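Local coordinates for protein PLP-Dependent L-Arginine Hydroxylase MppP (PDB 6C92) that uses pyridoxal 5'-phosphate to hydroxylate L-arginine and belongs to an aminotransferase family, at residues I96-L101 with D120-N125; N160-V165 with F300-S305; G316-E321 with G347-R352. All coordinates share one frame; numbering follows the deposited sequence.

In the fold
Contacts 2 and 3 meet at the bound hydroxy-oxo acid EGV, and contact 1 lies beyond its guanidino end. Asn-160 of contact 2 and Arg-352 of contact 3 both grip the EGV carboxylate and touch each other, with Asn-160 OD1 2.9 Å from Arg-352 NH2, probably a hydrogen bond. Pro-301 also packs on Met-350, which ties the two contacts together although their centres are about 17 Å apart. Contact 1 is a helix pair, its centre about 26 Å from that of contact 2 and 29 Å from that of contact 3. Its link to the ligand is looser: the side chain of Leu-121 comes within about 7 Å of EGV, at its guanidino group.

Contact 1: I96-L101 with D120-N125; sequences ILARSL and DLLRGN
Ala-98 and Leu-122 bring together two neighbouring helices, 90-101 and 116-124, of the large domain that in this fold type I, aminotransferase-like protein is built round a seven-stranded mixed sheet. The two short axes run roughly the same way, 31° apart, and come within 8.7 Å. The small side chain of Ala-98 suits this approach: its CB touches Leu-122 CD1 at 3.8 Å and also lies against Leu-121 O and the amide of Asn-125. One residue on, Arg-99 slants across the oxygen end of that amide, CB above Asn-125 OD1 at 3.5 Å, with CG and CD descending past it toward the edge. Its guanidinium goes beyond the pair to form a salt bridge with Glu-95 of the neighbouring subunit, so this helix joins the dimer interface. Leu-101, a turn after Ala-98, meets Leu-122 methyl to methyl, CD1 to CD1 at 3.9 Å. Leu-122 offers the same CD1 to both partners from an unusual conformation, nearly eclipsed about CB-CG (chi2 1°). The amide of Asn-125 is fixed from its own helix end and by Glu-95 of the same chain: ND2 donates to Leu-121 O at 2.8 Å, nearly straight at 164°.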
loop_
_atom_site.group_PDB
_atom_site.type_symbol
_atom_site.label_atom_id
_atom_site.label_comp_id
_atom_site.label_asym_id
_atom_site.label_seq_id
_atom_site.Cartn_x
_atom_site.Cartn_y
_atom_site.Cartn_z
ATOM N N ILE B 96 -4.619 8.595 0.628
ATOM C CA ILE B 96 -5.605 8.961 -0.384
ATOM C C ILE B 96 -6.489 10.091 0.135
ATOM O O ILE B 96 -6.729 11.097 -0.554
ATOM C CB ILE B 96 -6.431 7.723 -0.801
ATOM C CG1 ILE B 96 -5.539 6.726 -1.539
ATOM C CG2 ILE B 96 -7.646 8.130 -1.641
ATOM C CD1 ILE B 96 -6.137 5.301 -1.568
ATOM N N LEU B 97 -6.979 9.942 1.363
ATOM C CA LEU B 97 -7.847 10.953 1.948
ATOM C C LEU B 97 -7.112 12.277 2.080
ATOM O O LEU B 97 -7.667 13.352 1.789
ATOM C CB LEU B 97 -8.350 10.474 3.318
ATOM C CG LEU B 97 -9.189 11.501 4.079
ATOM C CD1 LEU B 97 -10.425 11.890 3.258
ATOM C CD2 LEU B 97 -9.613 10.972 5.443
ATOM N N ALA B 98 -5.871 12.230 2.565
ATOM C CA ALA B 98 -5.130 13.454 2.787
ATOM C C ALA B 98 -4.909 14.184 1.473
ATOM O O ALA B 98 -5.103 15.395 1.390
ATOM C CB ALA B 98 -3.783 13.178 3.445
ATOM N N ARG B 99 -4.398 13.473 0.469
ATOM C CA ARG B 99 -4.169 14.127 -0.808
ATOM C C ARG B 99 -5.483 14.629 -1.399
ATOM O O ARG B 99 -5.506 15.688 -2.040
ATOM C CB ARG B 99 -3.418 13.187 -1.759
ATOM C CG ARG B 99 -2.969 13.923 -3.017
ATOM C CD ARG B 99 -1.565 13.601 -3.417
ATOM N NE ARG B 99 -1.385 12.290 -3.997
ATOM C CZ ARG B 99 -1.836 11.917 -5.183
ATOM N NH1 ARG B 99 -1.542 10.699 -5.593
ATOM N NH2 ARG B 99 -2.565 12.750 -5.945
ATOM N N SER B 100 -6.584 13.889 -1.197
ATOM C CA SER B 100 -7.888 14.336 -1.675
ATOM C C SER B 100 -8.361 15.596 -0.955
ATOM O O SER B 100 -8.893 16.510 -1.594
ATOM C CB SER B 100 -8.933 13.245 -1.505
ATOM O OG SER B 100 -8.601 12.101 -2.280
ATOM N N LEU B 101 -8.208 15.643 0.370
ATOM C CA LEU B 101 -8.545 16.845 1.140
ATOM C C LEU B 101 -7.801 18.061 0.620
ATOM O O LEU B 101 -8.366 19.161 0.540
ATOM C CB LEU B 101 -8.218 16.635 2.634
ATOM C CG LEU B 101 -9.208 15.793 3.423
ATOM C CD1 LEU B 101 -8.635 15.345 4.782
ATOM C CD2 LEU B 101 -10.532 16.581 3.611
ATOM N N ASP B 120 1.039 13.256 10.288
ATOM C CA ASP B 120 2.160 13.416 9.358
ATOM C C ASP B 120 1.731 13.265 7.893
ATOM O O ASP B 120 2.268 13.951 7.019
ATOM C CB ASP B 120 3.260 12.420 9.692
ATOM C CG ASP B 120 3.925 12.721 11.028
ATOM O OD1 ASP B 120 3.856 13.875 11.491
ATOM O OD2 ASP B 120 4.525 11.804 11.597
ATOM N N LEU B 121 0.759 12.399 7.605
ATOM C CA LEU B 121 0.215 12.312 6.256
ATOM C C LEU B 121 -0.588 13.549 5.891
ATOM O O LEU B 121 -0.514 14.040 4.757
ATOM C CB LEU B 121 -0.647 11.071 6.117
ATOM C CG LEU B 121 0.151 9.764 6.174
ATOM C CD1 LEU B 121 -0.764 8.533 6.163
ATOM C CD2 LEU B 121 1.140 9.633 5.038
ATOM N N LEU B 122 -1.342 14.078 6.831
ATOM C CA LEU B 122 -2.071 15.309 6.570
ATOM C C LEU B 122 -1.114 16.483 6.346
ATOM O O LEU B 122 -1.211 17.221 5.346
ATOM C CB LEU B 122 -3.000 15.571 7.764
ATOM C CG LEU B 122 -4.520 15.366 7.816
ATOM C CD1 LEU B 122 -5.202 14.833 6.593
ATOM C CD2 LEU B 122 -4.998 14.686 9.104
ATOM N N ARG B 123 -0.182 16.686 7.278
ATOM C CA ARG B 123 0.762 17.781 7.127
ATOM C C ARG B 123 1.580 17.620 5.865
ATOM O O ARG B 123 1.844 18.603 5.153
ATOM C CB ARG B 123 1.695 17.853 8.332
ATOM C CG ARG B 123 1.154 18.542 9.538
ATOM C CD ARG B 123 2.340 19.094 10.353
ATOM N NE ARG B 123 2.317 18.692 11.756
ATOM C CZ ARG B 123 1.878 19.449 12.758
ATOM N NH1 ARG B 123 1.406 20.670 12.534
ATOM N NH2 ARG B 123 1.916 18.976 13.996
ATOM N N GLY B 124 2.013 16.393 5.582
ATOM C CA GLY B 124 2.807 16.122 4.393
ATOM C C GLY B 124 2.098 16.441 3.098
ATOM O O GLY B 124 2.750 16.752 2.098
ATOM N N ASN B 125 0.772 16.432 3.105
ATOM C CA ASN B 125 -0.001 16.809 1.934
ATOM C C ASN B 125 -0.464 18.261 1.981
ATOM O O ASN B 125 -1.339 18.640 1.207
ATOM C CB ASN B 125 -1.192 15.864 1.782
ATOM C CG ASN B 125 -0.789 14.545 1.176
ATOM O OD1 ASN B 125 -0.630 14.443 -0.045
ATOM N ND2 ASN B 125 -0.597 13.526 2.014
#

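Contact 2: N160-V165 with F300-S305; sequences NPTGRV and FPDPES. With EGV ((4S)-5-carbamimidamido-4-hydroxy-2-oxopentanoic acid), chain F.
Thr-162 and Gly-163 of the Asn-Pro-Thr-Gly loop, a signature of class I aminotransferases, pack against the type I turn Asp-302 to Ser-305. Asp-302 sets its carboxylate beside Thr-162: CG lies 3.4 Å from Thr-162 O, and OD1 is 3.8 Å from Thr-162 CB, so the meeting is by van der Waals contact. The charge is met by Arg-311, which forms a salt bridge with OD1. An alanine here would remove the carboxylate, which would probably leave Arg-311 without this charged mate and uncover the flank of Thr-162.

Thr-162 holds OG1 between its backbone N and carbonyl carbon (chi1 69°). From there OG1 accepts the Arg-164 N-H at 3.2 Å, nearly straight at 168°, which makes an ST turn, and a hydrogen bond to Glu-134 grips the same oxygen. Ser-305 swings OG anti to its own N (chi1 -175°), bringing it against Gly-163, 3.4 Å from CA. A side chain on Gly-163 would run into that hydroxyl, and its positive phi suits glycine as well. Ser-305 OG is further held by Ser-307 N and by water 1, 2.7 Å away; the same water bonds to Pro-161 O at 2.8 Å and so bridges the two loops.

A cis peptide before Pro-161 bends the chain just after Asn-160, which does not touch the turn but works at the active site. Its ND2 serves the O3 of the modified lysine-pyridoxal phosphate residue at position 221 and also donates to EGV O11, 2.9 Å from ND2.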
loop_
_atom_site.group_PDB
_atom_site.type_symbol
_atom_site.label_atom_id
_atom_site.label_comp_id
_atom_site.label_asym_id
_atom_site.label_seq_id
_atom_site.Cartn_x
_atom_site.Cartn_y
_atom_site.Cartn_z
ATOM N N ASN B 160 -6.223 5.979 19.479
ATOM C CA ASN B 160 -4.902 5.405 19.725
ATOM C C ASN B 160 -4.060 6.607 20.063
ATOM O O ASN B 160 -3.824 7.434 19.176
ATOM C CB ASN B 160 -4.413 4.697 18.466
ATOM C CG ASN B 160 -3.040 4.131 18.603
ATOM O OD1 ASN B 160 -2.409 4.225 19.653
ATOM N ND2 ASN B 160 -2.568 3.516 17.535
ATOM N N PRO B 161 -3.529 6.705 21.293
ATOM C CA PRO B 161 -3.231 5.636 22.255
ATOM C C PRO B 161 -4.171 5.496 23.462
ATOM O O PRO B 161 -3.945 4.634 24.305
ATOM C CB PRO B 161 -1.835 6.037 22.729
ATOM C CG PRO B 161 -1.935 7.529 22.819
ATOM C CD PRO B 161 -2.805 7.948 21.638
ATOM N N THR B 162 -5.219 6.311 23.557
ATOM C CA THR B 162 -5.975 6.441 24.801
ATOM C C THR B 162 -7.129 5.461 24.954
ATOM O O THR B 162 -7.642 5.297 26.073
ATOM C CB THR B 162 -6.553 7.863 24.909
ATOM O OG1 THR B 162 -7.562 8.015 23.911
ATOM C CG2 THR B 162 -5.465 8.912 24.697
ATOM N N GLY B 163 -7.582 4.846 23.869
ATOM C CA GLY B 163 -8.770 4.019 23.886
ATOM C C GLY B 163 -10.092 4.760 23.996
ATOM O O GLY B 163 -11.152 4.110 24.064
ATOM N N ARG B 164 -10.080 6.084 24.056
ATOM C CA ARG B 164 -11.326 6.828 24.242
ATOM C C ARG B 164 -12.259 6.639 23.056
ATOM O O ARG B 164 -11.858 6.772 21.899
ATOM C CB ARG B 164 -11.033 8.314 24.436
ATOM C CG ARG B 164 -10.659 8.707 25.838
ATOM C CD ARG B 164 -11.865 9.309 26.539
ATOM N NE ARG B 164 -11.653 10.708 26.907
ATOM C CZ ARG B 164 -12.629 11.549 27.206
ATOM N NH1 ARG B 164 -13.898 11.140 27.160
ATOM N NH2 ARG B 164 -12.338 12.801 27.536
ATOM N N VAL B 165 -13.527 6.381 23.345
ATOM C CA VAL B 165 -14.531 6.087 22.328
ATOM C C VAL B 165 -15.469 7.278 22.215
ATOM O O VAL B 165 -16.033 7.745 23.213
ATOM C CB VAL B 165 -15.314 4.801 22.671
ATOM C CG1 VAL B 165 -16.488 4.581 21.706
ATOM C CG2 VAL B 165 -14.393 3.593 22.684
ATOM N N PHE B 300 -1.813 4.708 35.507
ATOM C CA PHE B 300 -2.407 4.370 34.224
ATOM C C PHE B 300 -3.359 5.457 33.762
ATOM O O PHE B 300 -4.460 5.602 34.334
ATOM C CB PHE B 300 -3.103 3.017 34.310
ATOM C CG PHE B 300 -2.127 1.914 34.455
ATOM C CD1 PHE B 300 -1.593 1.304 33.344
ATOM C CD2 PHE B 300 -1.655 1.569 35.701
ATOM C CE1 PHE B 300 -0.652 0.314 33.480
ATOM C CE2 PHE B 300 -0.690 0.571 35.838
ATOM C CZ PHE B 300 -0.197 -0.041 34.722
ATOM N N PRO B 301 -2.976 6.247 32.758
ATOM C CA PRO B 301 -3.809 7.391 32.371
ATOM C C PRO B 301 -5.166 7.037 31.799
ATOM O O PRO B 301 -6.025 7.928 31.762
ATOM C CB PRO B 301 -2.952 8.131 31.330
ATOM C CG PRO B 301 -1.804 7.318 31.051
ATOM C CD PRO B 301 -1.674 6.255 32.061
ATOM N N ASP B 302 -5.392 5.810 31.330
ATOM C CA ASP B 302 -6.624 5.444 30.628
ATOM C C ASP B 302 -7.273 4.267 31.332
ATOM O O ASP B 302 -7.349 3.153 30.788
ATOM C CB ASP B 302 -6.341 5.108 29.165
ATOM C CG ASP B 302 -5.471 6.148 28.493
ATOM O OD1 ASP B 302 -5.795 7.346 28.571
ATOM O OD2 ASP B 302 -4.431 5.757 27.935
ATOM N N PRO B 303 -7.778 4.486 32.548
ATOM C CA PRO B 303 -8.294 3.367 33.352
ATOM C C PRO B 303 -9.325 2.525 32.637
ATOM O O PRO B 303 -9.351 1.312 32.849
ATOM C CB PRO B 303 -8.893 4.067 34.598
ATOM C CG PRO B 303 -8.868 5.551 34.313
ATOM C CD PRO B 303 -7.797 5.764 33.286
ATOM N N GLU B 304 -10.152 3.119 31.770
ATOM C CA GLU B 304 -11.278 2.440 31.135
ATOM C C GLU B 304 -10.981 1.907 29.736
ATOM O O GLU B 304 -11.872 1.321 29.113
ATOM C CB GLU B 304 -12.479 3.390 31.050
ATOM C CG GLU B 304 -13.096 3.753 32.405
ATOM C CD GLU B 304 -13.741 2.562 33.114
ATOM O OE1 GLU B 304 -14.763 2.050 32.607
ATOM O OE2 GLU B 304 -13.228 2.138 34.174
ATOM N N SER B 305 -9.767 2.079 29.225
ATOM C CA SER B 305 -9.461 1.623 27.871
ATOM C C SER B 305 -9.654 0.126 27.724
ATOM O O SER B 305 -9.296 -0.665 28.606
ATOM C CB SER B 305 -8.020 1.962 27.499
ATOM O OG SER B 305 -7.785 1.598 26.132
HETATM C C10 EGV F . 0.478 1.379 16.122
HETATM C C02 EGV F . 2.465 1.369 11.789
HETATM C C03 EGV F . 2.713 3.245 10.134
HETATM C C06 EGV F . 2.005 1.601 13.210
HETATM C C07 EGV F . 0.823 0.753 13.601
HETATM C C09 EGV F . 0.098 1.564 14.659
HETATM N N01 EGV F . 3.163 2.555 11.319
HETATM N N04 EGV F . 3.299 4.265 9.691
HETATM N N05 EGV F . 1.563 2.748 9.424
HETATM O O11 EGV F . -0.341 1.789 16.915
HETATM O O12 EGV F . 1.578 0.878 16.485
HETATM O O13 EGV F . -0.722 2.386 14.363
HETATM O O HOH W 1 -5.317 2.462 25.394
#

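Contact 3: G316-E321 with G347-R352; sequences GRTGTE and GDHMVR. With EGV ((4S)-5-carbamimidamido-4-hydroxy-2-oxopentanoic acid), chain F.
The entry to helix 319-327 is pinned here to the turn that leads into strand 350-354, a central strand of the small domain's sheet, whose Arg-352 lines the substrate pocket. Two bonds make the join. His-349 ND1 donates to Arg-317 O at 2.6 Å, almost straight at 170°; the oxygen sits in the plane of the ring, at its edge, while the ring nitrogen stands well above the plane of the Arg-317 carbonyl. Next to it, Gly-319 N in the first turn of the helix donates to Asp-348 O at 2.7 Å. That same carbonyl receives a CA-H...O contact from Thr-318 CA, 3.2 Å away.

Gly-319 lets the backbones close up: a CB there would strike Met-350 O. Val-351 fills in beside it, its CG2 3.6 Å from Gly-319 O. Water 2 adds a bridge at the helix start, taking the Thr-320 N-H at 3.0 Å and bonding to Asp-348 OD1, while OD2 of that aspartate forms a salt bridge with Arg-337.

Farther along the strand, Arg-352 runs extended until it bends at chi3 (70°), which turns its guanidinium edge to EGV. NH1 donates to EGV O12 at 2.9 Å and NH2 to O11 at 2.8 Å. Each nitrogen has another partner, Ala-26 O for NH1 and Asn-160 OD1 for NH2, which helps fix the flat group. The arginine thus takes the carboxylate in a two-pronged grip, as in the substrate site of class I aminotransferases, the family to which this protein belongs.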
loop_
_atom_site.group_PDB
_atom_site.type_symbol
_atom_site.label_atom_id
_atom_site.label_comp_id
_atom_site.label_asym_id
_atom_site.label_seq_id
_atom_site.Cartn_x
_atom_site.Cartn_y
_atom_site.Cartn_z
ATOM N N GLY B 316 8.797 11.783 37.625
ATOM C CA GLY B 316 10.231 11.951 37.759
ATOM C C GLY B 316 11.063 11.103 36.827
ATOM O O GLY B 316 12.263 10.947 37.056
ATOM N N ARG B 317 10.459 10.544 35.780
ATOM C CA ARG B 317 11.194 9.845 34.733
ATOM C C ARG B 317 10.570 10.169 33.381
ATOM O O ARG B 317 9.363 10.399 33.276
ATOM C CB ARG B 317 11.192 8.329 34.944
ATOM C CG ARG B 317 11.277 7.921 36.412
ATOM C CD ARG B 317 11.282 6.417 36.571
ATOM N NE ARG B 317 12.403 5.818 35.858
ATOM C CZ ARG B 317 13.331 5.035 36.401
ATOM N NH1 ARG B 317 14.302 4.555 35.634
ATOM N NH2 ARG B 317 13.285 4.710 37.687
ATOM N N THR B 318 11.407 10.166 32.353
ATOM C CA THR B 318 11.008 10.462 30.984
ATOM C C THR B 318 10.775 9.173 30.184
ATOM O O THR B 318 11.416 8.147 30.415
ATOM C CB THR B 318 12.088 11.346 30.357
ATOM O OG1 THR B 318 11.711 12.724 30.519
ATOM C CG2 THR B 318 12.306 11.060 28.933
ATOM N N GLY B 319 9.818 9.214 29.255
ATOM C CA GLY B 319 9.519 8.018 28.479
ATOM C C GLY B 319 10.696 7.544 27.646
ATOM O O GLY B 319 10.924 6.340 27.500
ATOM N N THR B 320 11.461 8.484 27.088
ATOM C CA THR B 320 12.673 8.112 26.366
ATOM C C THR B 320 13.700 7.458 27.293
ATOM O O THR B 320 14.360 6.484 26.908
ATOM C CB THR B 320 13.264 9.339 25.673
ATOM O OG1 THR B 320 13.563 10.345 26.637
ATOM C CG2 THR B 320 12.278 9.913 24.690
ATOM N N GLU B 321 13.833 7.949 28.528
ATOM C CA GLU B 321 14.780 7.342 29.467
ATOM C C GLU B 321 14.340 5.935 29.842
ATOM O O GLU B 321 15.143 4.996 29.837
ATOM C CB GLU B 321 14.917 8.203 30.728
ATOM C CG GLU B 321 15.633 9.523 30.532
ATOM C CD GLU B 321 15.414 10.488 31.697
ATOM O OE1 GLU B 321 15.969 11.607 31.636
ATOM O OE2 GLU B 321 14.684 10.137 32.663
ATOM N N GLY B 347 3.601 14.208 26.253
ATOM C CA GLY B 347 3.843 12.787 26.399
ATOM C C GLY B 347 5.189 12.418 26.985
ATOM O O GLY B 347 5.561 11.244 26.932
ATOM N N ASP B 348 5.930 13.381 27.535
ATOM C CA ASP B 348 7.296 13.138 27.994
ATOM C C ASP B 348 7.402 12.099 29.096
ATOM O O ASP B 348 8.480 11.532 29.292
ATOM C CB ASP B 348 7.909 14.437 28.507
ATOM C CG ASP B 348 8.928 14.992 27.565
ATOM O OD1 ASP B 348 9.811 14.219 27.130
ATOM O OD2 ASP B 348 8.843 16.192 27.245
ATOM N N HIS B 349 6.339 11.855 29.838
ATOM C CA HIS B 349 6.426 10.984 30.999
ATOM C C HIS B 349 5.606 9.716 30.813
ATOM O O HIS B 349 5.170 9.109 31.787
ATOM C CB HIS B 349 6.007 11.765 32.244
ATOM C CG HIS B 349 6.914 12.926 32.526
ATOM N ND1 HIS B 349 8.201 12.764 32.997
ATOM C CD2 HIS B 349 6.744 14.260 32.355
ATOM C CE1 HIS B 349 8.774 13.947 33.124
ATOM N NE2 HIS B 349 7.912 14.871 32.741
ATOM N N MET B 350 5.422 9.284 29.564
ATOM C CA MET B 350 4.651 8.083 29.288
ATOM C C MET B 350 5.349 7.204 28.265
ATOM O O MET B 350 6.065 7.687 27.388
ATOM C CB MET B 350 3.264 8.420 28.771
ATOM C CG MET B 350 2.350 8.971 29.846
ATOM S SD MET B 350 0.716 9.369 29.163
ATOM C CE MET B 350 1.040 10.935 28.348
ATOM N N VAL B 351 5.097 5.904 28.386
ATOM C CA VAL B 351 5.417 4.906 27.379
ATOM C C VAL B 351 4.131 4.174 27.023
ATOM O O VAL B 351 3.191 4.100 27.818
ATOM C CB VAL B 351 6.505 3.921 27.886
ATOM C CG1 VAL B 351 6.641 2.725 26.985
ATOM C CG2 VAL B 351 7.831 4.635 28.001
ATOM N N ARG B 352 4.101 3.607 25.820
ATOM C CA ARG B 352 2.989 2.772 25.381
ATOM C C ARG B 352 3.461 1.330 25.250
ATOM O O ARG B 352 4.565 1.067 24.762
ATOM C CB ARG B 352 2.408 3.269 24.051
ATOM C CG ARG B 352 0.996 2.793 23.773
ATOM C CD ARG B 352 0.569 2.987 22.304
ATOM N NE ARG B 352 1.290 2.073 21.388
ATOM C CZ ARG B 352 1.030 1.938 20.086
ATOM N NH1 ARG B 352 1.745 1.102 19.346
ATOM N NH2 ARG B 352 0.062 2.645 19.503
HETATM C C10 EGV F . 0.478 1.379 16.122
HETATM C C02 EGV F . 2.465 1.369 11.789
HETATM C C03 EGV F . 2.713 3.245 10.134
HETATM C C06 EGV F . 2.005 1.601 13.210
HETATM C C07 EGV F . 0.823 0.753 13.601
HETATM C C09 EGV F . 0.098 1.564 14.659
HETATM N N01 EGV F . 3.163 2.555 11.319
HETATM N N04 EGV F . 3.299 4.265 9.691
HETATM N N05 EGV F . 1.563 2.748 9.424
HETATM O O11 EGV F . -0.341 1.789 16.915
HETATM O O12 EGV F . 1.578 0.878 16.485
HETATM O O13 EGV F . -0.722 2.386 14.363
HETATM O O HOH W 2 10.079 11.157 26.595
#